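Local coordinates for protein chitinase (Paenibacillus sp. FPU-7, PDB 5GZT) that probably hydrolyses internal beta-1,4 linkages between N-acetylglucosamine units of chitin and chitodextrins at random positions, acting as an endochitinase, at residues B[205-210]-B[259-264]; B[276-281]-B[300-305]; B[284-289]-B[621-626]. One frame throughout, in Å; residues are numbered along the deposited sequence.

Interaction 1: B[205-210]-B[259-264]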
loop_
_atom_site.group_PDB
_atom_site.type_symbol
_atom_site.label_atom_id
_atom_site.label_comp_id
_atom_site.label_asym_id
_atom_site.label_seq_id
_atom_site.Cartn_x
_atom_site.Cartn_y
_atom_site.Cartn_z
ATOM N N GLY B 205 1.496 34.358 -21.270
ATOM C CA GLY B 205 1.094 35.572 -20.563
ATOM C C GLY B 205 1.494 35.549 -19.102
ATOM O O GLY B 205 0.706 35.942 -18.222
ATOM N N TRP B 206 2.714 35.075 -18.841
ATOM C CA TRP B 206 3.223 35.026 -17.483
ATOM C C TRP B 206 3.195 36.450 -16.939
ATOM O O TRP B 206 3.951 37.297 -17.416
ATOM C CB TRP B 206 4.659 34.445 -17.412
ATOM C CG TRP B 206 5.188 34.397 -15.981
ATOM C CD1 TRP B 206 6.314 35.009 -15.484
ATOM C CD2 TRP B 206 4.565 33.743 -14.869
ATOM N NE1 TRP B 206 6.429 34.764 -14.136
ATOM C CE2 TRP B 206 5.378 33.980 -13.738
ATOM C CE3 TRP B 206 3.406 32.962 -14.723
ATOM C CZ2 TRP B 206 5.065 33.466 -12.474
ATOM C CZ3 TRP B 206 3.094 32.456 -13.468
ATOM C CH2 TRP B 206 3.922 32.709 -12.356
ATOM N N ASP B 207 2.293 36.727 -15.993
ATOM C CA ASP B 207 2.279 38.028 -15.324
ATOM C C ASP B 207 2.562 37.832 -13.849
ATOM O O ASP B 207 1.870 38.394 -12.973
ATOM C CB ASP B 207 0.958 38.782 -15.590
ATOM C CG ASP B 207 0.948 40.254 -15.059
ATOM O OD1 ASP B 207 2.020 40.907 -14.995
ATOM O OD2 ASP B 207 -0.153 40.741 -14.694
ATOM N N ASN B 208 3.603 37.041 -13.576
ATOM C CA ASN B 208 4.125 36.934 -12.237
ATOM C C ASN B 208 2.994 36.652 -11.211
ATOM O O ASN B 208 2.944 37.240 -10.112
ATOM C CB ASN B 208 4.871 38.232 -11.921
ATOM C CG ASN B 208 5.843 38.081 -10.781
ATOM O OD1 ASN B 208 5.551 38.496 -9.654
ATOM N ND2 ASN B 208 6.999 37.466 -11.055
ATOM N N ASN B 209 2.063 35.781 -11.604
ATOM C CA ASN B 209 1.034 35.300 -10.694
ATOM C C ASN B 209 0.405 34.028 -11.254
ATOM O O ASN B 209 0.351 33.795 -12.495
ATOM C CB ASN B 209 -0.057 36.341 -10.416
ATOM C CG ASN B 209 -1.220 36.238 -11.390
ATOM O OD1 ASN B 209 -1.030 36.273 -12.611
ATOM N ND2 ASN B 209 -2.422 36.075 -10.861
ATOM N N ALA B 210 -0.063 33.224 -10.305
ATOM C CA ALA B 210 -0.792 31.985 -10.568
ATOM C C ALA B 210 -1.218 31.390 -9.244
ATOM O O ALA B 210 -0.630 31.671 -8.167
ATOM C CB ALA B 210 0.039 30.978 -11.356
ATOM N N THR B 259 -3.401 31.056 -14.217
ATOM C CA THR B 259 -2.710 32.365 -14.190
ATOM C C THR B 259 -3.704 33.552 -14.320
ATOM O O THR B 259 -4.902 33.364 -14.565
ATOM C CB THR B 259 -1.666 32.470 -15.350
ATOM O OG1 THR B 259 -2.241 32.044 -16.606
ATOM C CG2 THR B 259 -0.431 31.622 -15.048
ATOM N N ALA B 260 -3.203 34.777 -14.155
ATOM C CA ALA B 260 -3.978 35.982 -14.514
ATOM C C ALA B 260 -3.066 37.138 -14.922
ATOM O O ALA B 260 -1.843 36.986 -14.948
ATOM C CB ALA B 260 -4.895 36.399 -13.366
ATOM N N LYS B 261 -3.683 38.261 -15.302
ATOM C CA LYS B 261 -3.045 39.591 -15.308
ATOM C C LYS B 261 -4.076 40.601 -14.805
ATOM O O LYS B 261 -4.935 41.030 -15.584
ATOM C CB LYS B 261 -2.557 40.017 -16.700
ATOM C CG LYS B 261 -1.696 39.007 -17.437
ATOM C CD LYS B 261 -2.391 38.330 -18.611
ATOM C CE LYS B 261 -1.793 38.730 -19.950
ATOM N NZ LYS B 261 -1.612 40.188 -20.101
ATOM N N GLY B 262 -4.009 40.946 -13.512
ATOM C CA GLY B 262 -4.971 41.855 -12.855
ATOM C C GLY B 262 -6.334 41.959 -13.528
ATOM O O GLY B 262 -6.510 42.785 -14.415
ATOM N N SER B 263 -7.281 41.115 -13.109
ATOM C CA SER B 263 -8.633 40.974 -13.717
ATOM C C SER B 263 -8.700 39.859 -14.774
ATOM O O SER B 263 -9.405 38.872 -14.548
ATOM C CB SER B 263 -9.209 42.290 -14.278
ATOM O OG SER B 263 -10.608 42.193 -14.475
ATOM N N VAL B 264 -7.981 40.003 -15.902
ATOM C CA VAL B 264 -7.980 38.951 -16.960
ATOM C C VAL B 264 -7.467 37.587 -16.407
ATOM O O VAL B 264 -6.275 37.270 -16.469
ATOM C CB VAL B 264 -7.291 39.374 -18.319
ATOM C CG1 VAL B 264 -8.075 40.488 -19.007
ATOM C CG2 VAL B 264 -5.833 39.800 -18.180
#
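Asn209 and Ala260 share the one hydrogen bond between 205-210 and 259-264. Ala260 N donates to the side-chain oxygen Asn209 OD1 over 3.1 Å, with 142° at the hydrogen. The C=O...donor angle is 112°; the bond is bent at the hydrogen, and its donor stands out of the amide plane. The same OD1 is modelled 2.6 Å from Ala260 O, two acceptors together, which makes the exact placement of this amide doubtful.

The apolar contacts converge on one methyl group. Thr259 CG2, anti to its carbonyl carbon, lies 3.8 Å from Ala210 CB and also meets the Trp206 ring at its edge, 4.0 Å from CZ3. One face of that indole lies over the loop's own backbone, with Asn208 N above its centre, while Tyr226 meets it edge-to-face.

The charged pair touches through carbon, without a salt bridge. Asp207 OD2 sits 3.2 Å from Lys261 CA, yet 5.6 Å from Lys261 NZ. The lysine chain, bent at chi2 (108°) and again further out, passes Gly205, its CD 3.9 Å from Gly205 O. Gly205 has positive phi, and a CB there would press against Lys261 CE.

Beyond Lys261 the chain reverses: Lys261 N donates to Val264 O, answered by a weak return bond. This is a tight beta hairpin joining strands 251-261 and 264-284, and the loop between strands 197-203 and 210-215 lies against its tip, consistent with the end of a beta-sandwich, the loop passing from the sheet of strand 197-203 to that of strand 210-215.

Interaction 2: B[276-281]-B[300-305]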
loop_
_atom_site.group_PDB
_atom_site.type_symbol
_atom_site.label_atom_id
_atom_site.label_comp_id
_atom_site.label_asym_id
_atom_site.label_seq_id
_atom_site.Cartn_x
_atom_site.Cartn_y
_atom_site.Cartn_z
ATOM N N GLN B 276 4.291 9.013 -4.609
ATOM C CA GLN B 276 4.881 7.708 -4.307
ATOM C C GLN B 276 4.498 7.267 -2.869
ATOM O O GLN B 276 4.030 8.051 -2.060
ATOM C CB GLN B 276 6.412 7.765 -4.433
ATOM C CG GLN B 276 6.954 7.906 -5.838
ATOM C CD GLN B 276 8.495 7.994 -5.839
ATOM O OE1 GLN B 276 9.159 7.636 -4.857
ATOM N NE2 GLN B 276 9.068 8.466 -6.942
ATOM N N GLY B 277 4.746 6.001 -2.559
ATOM C CA GLY B 277 4.600 5.502 -1.195
ATOM C C GLY B 277 3.335 4.709 -0.887
ATOM O O GLY B 277 3.049 4.409 0.274
ATOM N N LYS B 278 2.621 4.266 -1.880
ATOM C CA LYS B 278 1.448 3.455 -1.570
ATOM C C LYS B 278 1.864 2.049 -1.077
ATOM O O LYS B 278 2.842 1.446 -1.582
ATOM C CB LYS B 278 0.558 3.270 -2.789
ATOM C CG LYS B 278 -0.263 4.473 -3.201
ATOM C CD LYS B 278 -1.327 4.024 -4.220
ATOM C CE LYS B 278 -0.801 3.726 -5.607
ATOM N NZ LYS B 278 -0.688 5.066 -6.280
ATOM N N ILE B 279 1.111 1.536 -0.113
ATOM C CA ILE B 279 1.258 0.135 0.339
ATOM C C ILE B 279 -0.089 -0.489 0.273
ATOM O O ILE B 279 -0.966 -0.103 1.007
ATOM C CB ILE B 279 1.853 0.023 1.721
ATOM C CG1 ILE B 279 3.265 0.657 1.749
ATOM C CG2 ILE B 279 1.936 -1.462 2.080
ATOM C CD1 ILE B 279 3.797 0.837 3.153
ATOM N N VAL B 280 -0.290 -1.344 -0.716
ATOM C CA VAL B 280 -1.535 -2.040 -0.926
ATOM C C VAL B 280 -1.483 -3.416 -0.238
ATOM O O VAL B 280 -0.767 -4.294 -0.680
ATOM C CB VAL B 280 -1.822 -2.236 -2.402
ATOM C CG1 VAL B 280 -3.009 -3.169 -2.610
ATOM C CG2 VAL B 280 -2.146 -0.870 -3.020
ATOM N N SER B 281 -2.201 -3.526 0.862
ATOM C CA SER B 281 -2.372 -4.771 1.619
ATOM C C SER B 281 -3.634 -5.540 1.219
ATOM O O SER B 281 -4.728 -5.079 1.478
ATOM C CB SER B 281 -2.354 -4.461 3.123
ATOM O OG SER B 281 -2.718 -5.605 3.920
ATOM N N LYS B 300 0.430 0.608 9.057
ATOM C CA LYS B 300 1.556 0.182 8.210
ATOM C C LYS B 300 1.258 0.059 6.715
ATOM O O LYS B 300 2.125 -0.380 5.912
ATOM C CB LYS B 300 2.051 -1.128 8.743
ATOM C CG LYS B 300 2.339 -1.112 10.224
ATOM C CD LYS B 300 3.417 -0.102 10.539
ATOM C CE LYS B 300 3.581 0.001 12.041
ATOM N NZ LYS B 300 4.986 0.345 12.243
ATOM N N PHE B 301 0.060 0.464 6.319
ATOM C CA PHE B 301 -0.235 0.438 4.915
ATOM C C PHE B 301 -1.166 1.565 4.588
ATOM O O PHE B 301 -1.727 2.171 5.485
ATOM C CB PHE B 301 -0.791 -0.917 4.461
ATOM C CG PHE B 301 -1.936 -1.475 5.276
ATOM C CD1 PHE B 301 -3.235 -0.992 5.134
ATOM C CD2 PHE B 301 -1.749 -2.602 6.070
ATOM C CE1 PHE B 301 -4.288 -1.556 5.874
ATOM C CE2 PHE B 301 -2.757 -3.170 6.820
ATOM C CZ PHE B 301 -4.051 -2.657 6.729
ATOM N N THR B 302 -1.343 1.834 3.314
ATOM C CA THR B 302 -2.162 2.977 2.898
ATOM C C THR B 302 -3.450 2.558 2.270
ATOM O O THR B 302 -4.434 3.354 2.269
ATOM C CB THR B 302 -1.430 3.890 1.898
ATOM O OG1 THR B 302 -1.163 3.164 0.694
ATOM C CG2 THR B 302 -0.163 4.356 2.494
ATOM N N HIS B 303 -3.466 1.352 1.726
ATOM C CA HIS B 303 -4.639 0.802 1.049
ATOM C C HIS B 303 -4.870 -0.624 1.506
ATOM O O HIS B 303 -3.927 -1.381 1.646
ATOM C CB HIS B 303 -4.447 0.728 -0.437
ATOM C CG HIS B 303 -4.409 2.045 -1.140
ATOM N ND1 HIS B 303 -3.490 3.033 -0.849
ATOM C CD2 HIS B 303 -5.120 2.499 -2.204
ATOM C CE1 HIS B 303 -3.654 4.041 -1.685
ATOM N NE2 HIS B 303 -4.666 3.763 -2.482
ATOM N N LEU B 304 -6.128 -1.000 1.659
ATOM C CA LEU B 304 -6.540 -2.338 2.063
ATOM C C LEU B 304 -7.487 -2.810 0.964
ATOM O O LEU B 304 -8.449 -2.112 0.636
ATOM C CB LEU B 304 -7.102 -2.225 3.453
ATOM C CG LEU B 304 -8.067 -3.138 4.235
ATOM C CD1 LEU B 304 -8.313 -4.455 3.551
ATOM C CD2 LEU B 304 -7.677 -3.221 5.705
ATOM N N TYR B 305 -7.133 -3.897 0.294
ATOM C CA TYR B 305 -7.971 -4.505 -0.767
ATOM C C TYR B 305 -8.695 -5.719 -0.168
ATOM O O TYR B 305 -8.034 -6.720 0.303
ATOM C CB TYR B 305 -7.157 -5.013 -1.980
ATOM C CG TYR B 305 -6.725 -3.995 -2.972
ATOM C CD1 TYR B 305 -6.658 -2.646 -2.638
ATOM C CD2 TYR B 305 -6.400 -4.364 -4.279
ATOM C CE1 TYR B 305 -6.300 -1.714 -3.580
ATOM C CE2 TYR B 305 -6.034 -3.426 -5.214
ATOM C CZ TYR B 305 -6.016 -2.105 -4.863
ATOM O OH TYR B 305 -5.614 -1.097 -5.735
#
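Ile279 and Thr302 start the pairing of 276-281 with 300-305. Ile279 N donates to the hydroxyl Thr302 OG1 over 2.9 Å, nearly straight at 164°. Ile279 O takes two donors, Thr302 N in its carbonyl plane on a lone pair and His303 N tilted from that plane. Regular parallel bonding follows: Ser281 N donates to His303 O, and Tyr305 N to Ser281 O. The short axes of 278-281 and 303-305 come within 4.6 Å and lie 25° from parallel, in agreement with this pairing. Thr302 OG1 also lies in the His303 ring plane, 2.8 Å from ND1, a hydrogen bond that helps set the imidazole's rotation; NE2 is held by Glu452.

CH-pi contacts mark both faces. On the side of Val280 and His303, Val280 CG1 sits over the centre of the Tyr305 ring, 3.6 Å from its centroid and 7° off the normal. On the side of Ser281, Phe301 CG lies between backbone N and carbonyl carbon, and one face of the ring receives Ser281 CB, 3.8 Å from its centroid and offset toward the rim. The buried Ser281 OG has no polar partner in the model.

Carbon packing extends the contact at its start. Ile279 CG2 meets Phe301 CB at 3.7 Å, and Lys278 CD approaches His303 CE1 at 3.4 Å.

In the family 18 (beta/alpha)8 (TIM) barrel, first strand 264-284 is flanked by second strand 303-312 and by 619-623, to which Lys278 and Val280 bond through their backbones. Helix 633-642 covers Ile279, and strand 362-368 packs on His303 and Tyr305 as the next strand.

Interaction 3: B[284-289]-B[621-626]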
loop_
_atom_site.group_PDB
_atom_site.type_symbol
_atom_site.label_atom_id
_atom_site.label_comp_id
_atom_site.label_asym_id
_atom_site.label_seq_id
_atom_site.Cartn_x
_atom_site.Cartn_y
_atom_site.Cartn_z
ATOM N N PRO B 284 -7.792 -11.222 2.966
ATOM C CA PRO B 284 -8.644 -12.238 2.438
ATOM C C PRO B 284 -10.038 -12.201 3.086
ATOM O O PRO B 284 -10.166 -12.018 4.296
ATOM C CB PRO B 284 -7.958 -13.534 2.882
ATOM C CG PRO B 284 -7.264 -13.173 4.114
ATOM C CD PRO B 284 -6.796 -11.766 3.902
ATOM N N ALA B 285 -11.024 -12.489 2.277
ATOM C CA ALA B 285 -12.419 -12.437 2.694
ATOM C C ALA B 285 -12.786 -13.600 3.575
ATOM O O ALA B 285 -13.764 -13.523 4.306
ATOM C CB ALA B 285 -13.321 -12.424 1.471
ATOM N N TRP B 286 -11.976 -14.638 3.540
ATOM C CA TRP B 286 -12.309 -15.932 4.141
ATOM C C TRP B 286 -11.751 -16.052 5.531
ATOM O O TRP B 286 -11.819 -17.103 6.102
ATOM C CB TRP B 286 -11.825 -17.100 3.241
ATOM C CG TRP B 286 -10.458 -16.960 2.616
ATOM C CD1 TRP B 286 -9.247 -17.264 3.186
ATOM C CD2 TRP B 286 -10.159 -16.499 1.292
ATOM N NE1 TRP B 286 -8.212 -17.023 2.283
ATOM C CE2 TRP B 286 -8.743 -16.503 1.148
ATOM C CE3 TRP B 286 -10.945 -16.028 0.237
ATOM C CZ2 TRP B 286 -8.108 -16.137 -0.040
ATOM C CZ3 TRP B 286 -10.331 -15.616 -0.913
ATOM C CH2 TRP B 286 -8.926 -15.679 -1.059
ATOM N N VAL B 287 -11.102 -15.018 6.046
ATOM C CA VAL B 287 -10.833 -14.941 7.469
ATOM C C VAL B 287 -12.003 -14.166 8.079
ATOM O O VAL B 287 -12.546 -13.170 7.468
ATOM C CB VAL B 287 -9.464 -14.243 7.732
ATOM C CG1 VAL B 287 -9.208 -13.961 9.212
ATOM C CG2 VAL B 287 -8.346 -15.087 7.142
ATOM N N ASP B 288 -12.371 -14.590 9.279
ATOM C CA ASP B 288 -13.410 -13.907 10.027
ATOM C C ASP B 288 -12.773 -12.834 10.809
ATOM O O ASP B 288 -12.225 -13.072 11.872
ATOM C CB ASP B 288 -14.189 -14.906 10.891
ATOM C CG ASP B 288 -15.288 -14.255 11.715
ATOM O OD1 ASP B 288 -15.295 -13.021 11.983
ATOM O OD2 ASP B 288 -16.145 -15.026 12.088
ATOM N N TRP B 289 -12.788 -11.617 10.252
ATOM C CA TRP B 289 -12.016 -10.555 10.819
ATOM C C TRP B 289 -12.538 -10.095 12.142
ATOM O O TRP B 289 -11.754 -9.578 12.941
ATOM C CB TRP B 289 -11.812 -9.388 9.834
ATOM C CG TRP B 289 -10.851 -9.827 8.812
ATOM C CD1 TRP B 289 -11.104 -10.155 7.532
ATOM C CD2 TRP B 289 -9.471 -10.087 9.030
ATOM N NE1 TRP B 289 -9.973 -10.618 6.928
ATOM C CE2 TRP B 289 -8.945 -10.575 7.827
ATOM C CE3 TRP B 289 -8.625 -9.946 10.142
ATOM C CZ2 TRP B 289 -7.609 -10.931 7.677
ATOM C CZ3 TRP B 289 -7.286 -10.275 9.999
ATOM C CH2 TRP B 289 -6.784 -10.773 8.757
ATOM N N MET B 621 2.848 -3.598 -3.284
ATOM C CA MET B 621 1.592 -4.372 -3.077
ATOM C C MET B 621 1.978 -5.776 -2.548
ATOM O O MET B 621 3.005 -6.297 -2.963
ATOM C CB MET B 621 0.842 -4.570 -4.401
ATOM C CG MET B 621 -0.342 -5.519 -4.309
ATOM S SD MET B 621 0.012 -7.245 -4.568
ATOM C CE MET B 621 0.158 -7.359 -6.364
ATOM N N TYR B 622 1.166 -6.378 -1.682
ATOM C CA TYR B 622 1.426 -7.753 -1.256
ATOM C C TYR B 622 0.196 -8.604 -0.984
ATOM O O TYR B 622 -0.819 -8.083 -0.538
ATOM C CB TYR B 622 2.342 -7.726 -0.040
ATOM C CG TYR B 622 1.916 -6.875 1.162
ATOM C CD1 TYR B 622 0.884 -7.261 2.029
ATOM C CD2 TYR B 622 2.569 -5.731 1.453
ATOM C CE1 TYR B 622 0.521 -6.450 3.165
ATOM C CE2 TYR B 622 2.288 -4.983 2.579
ATOM C CZ TYR B 622 1.239 -5.338 3.439
ATOM O OH TYR B 622 1.034 -4.487 4.553
ATOM N N TRP B 623 0.324 -9.893 -1.322
ATOM C CA TRP B 623 -0.647 -10.921 -1.101
ATOM C C TRP B 623 -0.061 -11.886 -0.085
ATOM O O TRP B 623 1.001 -12.456 -0.374
ATOM C CB TRP B 623 -0.835 -11.738 -2.377
ATOM C CG TRP B 623 -1.801 -12.848 -2.158
ATOM C CD1 TRP B 623 -1.527 -14.133 -1.780
ATOM C CD2 TRP B 623 -3.202 -12.760 -2.285
ATOM N NE1 TRP B 623 -2.675 -14.839 -1.655
ATOM C CE2 TRP B 623 -3.731 -14.029 -1.941
ATOM C CE3 TRP B 623 -4.069 -11.753 -2.648
ATOM C CZ2 TRP B 623 -5.096 -14.289 -1.928
ATOM C CZ3 TRP B 623 -5.466 -12.024 -2.633
ATOM C CH2 TRP B 623 -5.948 -13.274 -2.322
ATOM N N GLU B 624 -0.663 -12.090 1.089
ATOM C CA GLU B 624 -1.727 -11.281 1.648
ATOM C C GLU B 624 -1.460 -11.134 3.156
ATOM O O GLU B 624 -0.710 -11.922 3.758
ATOM C CB GLU B 624 -3.146 -11.830 1.326
ATOM C CG GLU B 624 -3.413 -13.342 1.471
ATOM C CD GLU B 624 -3.796 -13.759 2.878
ATOM O OE1 GLU B 624 -4.205 -14.887 3.008
ATOM O OE2 GLU B 624 -3.637 -12.992 3.853
ATOM N N TYR B 625 -2.020 -10.075 3.717
ATOM C CA TYR B 625 -1.627 -9.561 5.055
ATOM C C TYR B 625 -1.653 -10.623 6.136
ATOM O O TYR B 625 -0.776 -10.602 7.000
ATOM C CB TYR B 625 -2.474 -8.363 5.440
ATOM C CG TYR B 625 -2.115 -7.680 6.749
ATOM C CD1 TYR B 625 -1.206 -6.660 6.795
ATOM C CD2 TYR B 625 -2.719 -8.074 7.967
ATOM C CE1 TYR B 625 -0.809 -6.088 7.992
ATOM C CE2 TYR B 625 -2.403 -7.425 9.154
ATOM C CZ TYR B 625 -1.447 -6.457 9.167
ATOM O OH TYR B 625 -1.067 -5.811 10.337
ATOM N N SER B 626 -2.613 -11.546 6.070
ATOM C CA SER B 626 -2.782 -12.528 7.172
ATOM C C SER B 626 -1.711 -13.616 7.253
ATOM O O SER B 626 -1.669 -14.407 8.216
ATOM C CB SER B 626 -4.170 -13.187 7.092
ATOM O OG SER B 626 -4.309 -14.199 6.071
HETATM O O HOH W 1 -5.690 -17.253 3.834
#
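The Trp286 and Trp623 side chains cross at about a right angle, CZ2 to CZ2 at 4.0 Å, with Trp623 CZ2 at the Trp286 edge near that ring's plane. Pro284 CB lies over one face of Trp286, and a water lies in its plane at NE1. One face of Trp623 carries Glu624 CG, 3.4 Å above the plane and toward the rim. Trp289 has Val287 CG1 over the centre of one face; at its edge, near the ring plane, CH2 touches Ser626 CB at 3.9 Å, and NE1 donates to Pro284 O with 162° at the hydrogen. That bond ties the indole back across the type I turn Pro284-Val287 and helps fix its rotation.

Glu624 carries most of the polar network. Its CG lies between backbone N and carbonyl carbon (chi1 44°), and the chain bends again at chi2 (86°). OE2 accepts two bonds from Ser626, from OG at 2.6 Å on its syn lone pair and from N at 2.8 Å. OE1 accepts from the water, 2.9 Å away, which in turn accepts from Trp286 NE1. The carboxylate also lies across the proline ring, OE2 3.4 Å from Pro284 CD. An alanine here would probably leave Ser626 OG and N without their shared acceptor, break the water bridge to Trp286 and open a gap beside Pro284.

The peptide bond between Trp623 and Glu624 is cis. A tryptophan followed by a non-proline cis peptide at the end of the last barrel strand is a family 18 hallmark, where it floors the substrate cleft; Trp623 probably does so here.

Overall arrangement
Interactions 2 and 3 belong to one family 18 barrel, their centres about 13 Å apart. They share strand 264-284 and touch directly: Val280 O lies 3.0 Å from Tyr622 N, probably a hydrogen bond, and Ser281 OG packs 3.2 Å from Tyr625 CB. Interaction 2 joins the first two barrel strands; interaction 3 lies where the first and last strands run out toward the probable substrate cleft. The sequence motif DxDxE, catalytic in this family, runs from strand 403-407 of the same barrel. Interaction 1, centred about 39 Å from interaction 2 and 52 Å from interaction 3, sits at the far end of the hairpin whose second arm is strand 264-284.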